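Side-chain contact in peptidase, M20/M25/M40 family (Staphylococcus aureus, PDB 4EWT), which probably hydrolyses amide bonds of N-acylated amino acids or related substrates, using a pair of bound manganese ions: residues Y180-R185 against F346-A351. Numbering follows the deposited sequence.
Sequences YVQTGR and FIYTGA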
loop_
_atom_site.group_PDB
_atom_site.type_symbol
_atom_site.label_atom_id
_atom_site.label_comp_id
_atom_site.label_asym_id
_atom_site.label_seq_id
_atom_site.Cartn_x
_atom_site.Cartn_y
_atom_site.Cartn_z
ATOM N N TYR A 180 -22.808 23.287 -12.025
ATOM C CA TYR A 180 -21.936 22.275 -12.627
ATOM C C TYR A 180 -22.680 20.993 -12.989
ATOM O O TYR A 180 -23.287 20.352 -12.134
ATOM C CB TYR A 180 -20.788 21.947 -11.685
ATOM C CG TYR A 180 -19.752 23.035 -11.544
ATOM C CD1 TYR A 180 -18.803 23.255 -12.542
ATOM C CD2 TYR A 180 -19.707 23.831 -10.405
ATOM C CE1 TYR A 180 -17.828 24.251 -12.404
ATOM C CE2 TYR A 180 -18.739 24.816 -10.256
ATOM C CZ TYR A 180 -17.803 25.012 -11.254
ATOM O OH TYR A 180 -16.847 25.985 -11.102
ATOM N N VAL A 181 -22.608 20.611 -14.258
ATOM C CA VAL A 181 -23.466 19.537 -14.760
ATOM C C VAL A 181 -22.679 18.394 -15.428
ATOM O O VAL A 181 -23.177 17.271 -15.519
ATOM C CB VAL A 181 -24.592 20.100 -15.680
ATOM C CG1 VAL A 181 -24.004 20.804 -16.913
ATOM C CG2 VAL A 181 -25.578 19.005 -16.082
ATOM N N GLN A 182 -21.467 18.692 -15.897
ATOM C CA GLN A 182 -20.555 17.680 -16.454
ATOM C C GLN A 182 -19.126 17.963 -16.019
ATOM O O GLN A 182 -18.747 19.111 -15.841
ATOM C CB GLN A 182 -20.690 17.574 -17.981
ATOM C CG GLN A 182 -22.007 16.902 -18.346
ATOM C CD GLN A 182 -22.196 16.546 -19.803
ATOM O OE1 GLN A 182 -23.275 16.750 -20.340
ATOM N NE2 GLN A 182 -21.183 15.969 -20.431
ATOM N N THR A 183 -18.351 16.899 -15.833
ATOM C CA THR A 183 -17.042 16.978 -15.203
ATOM C C THR A 183 -16.029 17.588 -16.149
ATOM O O THR A 183 -16.150 17.461 -17.358
ATOM C CB THR A 183 -16.508 15.572 -14.789
ATOM O OG1 THR A 183 -16.374 14.747 -15.951
ATOM C CG2 THR A 183 -17.440 14.900 -13.819
ATOM N N GLY A 184 -15.038 18.265 -15.584
ATOM C CA GLY A 184 -13.868 18.666 -16.340
ATOM C C GLY A 184 -12.833 17.566 -16.291
ATOM O O GLY A 184 -12.959 16.610 -15.527
ATOM N N ARG A 185 -11.786 17.722 -17.084
ATOM C CA ARG A 185 -10.868 16.634 -17.326
ATOM C C ARG A 185 -9.436 17.141 -17.352
ATOM O O ARG A 185 -9.164 18.247 -17.865
ATOM C CB ARG A 185 -11.224 15.959 -18.648
ATOM C CG ARG A 185 -10.379 14.749 -19.003
ATOM C CD ARG A 185 -11.039 13.978 -20.139
ATOM N NE ARG A 185 -11.071 14.784 -21.348
ATOM C CZ ARG A 185 -11.822 14.522 -22.416
ATOM N NH1 ARG A 185 -12.618 13.456 -22.445
ATOM N NH2 ARG A 185 -11.778 15.338 -23.459
ATOM N N PHE A 346 -26.667 23.844 -21.024
ATOM C CA PHE A 346 -26.548 22.633 -21.817
ATOM C C PHE A 346 -27.604 21.711 -21.265
ATOM O O PHE A 346 -27.563 21.361 -20.088
ATOM C CB PHE A 346 -25.147 22.043 -21.647
ATOM C CG PHE A 346 -24.799 20.952 -22.630
ATOM C CD1 PHE A 346 -24.693 21.221 -24.001
ATOM C CD2 PHE A 346 -24.538 19.666 -22.184
ATOM C CE1 PHE A 346 -24.339 20.206 -24.906
ATOM C CE2 PHE A 346 -24.172 18.644 -23.082
ATOM C CZ PHE A 346 -24.077 18.922 -24.439
ATOM N N ILE A 347 -28.577 21.357 -22.096
ATOM C CA ILE A 347 -29.697 20.536 -21.631
ATOM C C ILE A 347 -29.771 19.210 -22.390
ATOM O O ILE A 347 -29.112 19.033 -23.412
ATOM C CB ILE A 347 -31.057 21.298 -21.687
ATOM C CG1 ILE A 347 -31.443 21.634 -23.126
ATOM C CG2 ILE A 347 -31.011 22.552 -20.802
ATOM C CD1 ILE A 347 -32.837 22.214 -23.290
ATOM N N TYR A 348 -30.570 18.281 -21.881
ATOM C CA TYR A 348 -30.609 16.943 -22.431
ATOM C C TYR A 348 -31.980 16.562 -22.969
ATOM O O TYR A 348 -33.006 16.922 -22.385
ATOM C CB TYR A 348 -30.201 15.925 -21.370
ATOM C CG TYR A 348 -28.902 16.213 -20.655
ATOM C CD1 TYR A 348 -27.685 16.213 -21.339
ATOM C CD2 TYR A 348 -28.887 16.457 -19.285
ATOM C CE1 TYR A 348 -26.485 16.452 -20.678
ATOM C CE2 TYR A 348 -27.691 16.693 -18.609
ATOM C CZ TYR A 348 -26.498 16.695 -19.315
ATOM O OH TYR A 348 -25.315 16.936 -18.659
ATOM N N THR A 349 -31.981 15.831 -24.082
ATOM C CA THR A 349 -33.197 15.234 -24.622
ATOM C C THR A 349 -33.163 13.710 -24.436
ATOM O O THR A 349 -32.272 13.030 -24.960
ATOM C CB THR A 349 -33.385 15.536 -26.134
ATOM O OG1 THR A 349 -33.371 16.950 -26.367
ATOM C CG2 THR A 349 -34.717 14.952 -26.630
ATOM N N GLY A 350 -34.140 13.178 -23.708
ATOM C CA GLY A 350 -34.245 11.734 -23.531
ATOM C C GLY A 350 -34.259 11.043 -24.883
ATOM O O GLY A 350 -35.017 11.427 -25.782
ATOM N N ALA A 351 -33.414 10.029 -25.032
ATOM C CA ALA A 351 -33.261 9.345 -26.313
ATOM C C ALA A 351 -33.148 7.819 -26.189
ATOM O O ALA A 351 -32.730 7.153 -27.137
ATOM C CB ALA A 351 -32.060 9.910 -27.056
#
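Tyr348 OH gives its hydrogen to Gln182 OE1, at 2.6 Å, in a short bond between two buried side chains. The two side chains approach from opposite directions. The phenol oxygen meets the amide oxygen at a C=O...O angle of 114°, tilted slightly from the carbonyl plane. Amide and phenol ring are turned only 26° apart, and OE1 sits in the ring plane at the CE1 edge. Gln182 gets there because its chain runs extended beyond CG. Its other amide atom, NE2, is hydrogen-bonded to Pro331 O, which fixes the flip of the amide and presents OE1 to the tyrosine. OE1 also lies at the edge of the Phe346 ring, 3.5 Å from CE2. Val181 CG2 makes an apolar contact with Tyr348 CE2 at 4.0 Å. The same methyl lies 3.3 Å from Tyr348 OH.

Strand 344-350 belongs to the mixed sheet, whose neighbouring strand 159-166 supplies the manganese ligand His164. Strand 179-193 belongs to the antiparallel sheet. This is consistent with the M20 fold, a catalytic domain joined to a smaller inserted domain, with the contact near their junction. No backbone pairing links the segments, so side chains alone join them. The side chain of Phe346 lies about 6 Å from a bound manganese ion. The contact therefore ties the two sheets together close to the metal centre, with one directed hydrogen bond that settles the proton of a buried phenol.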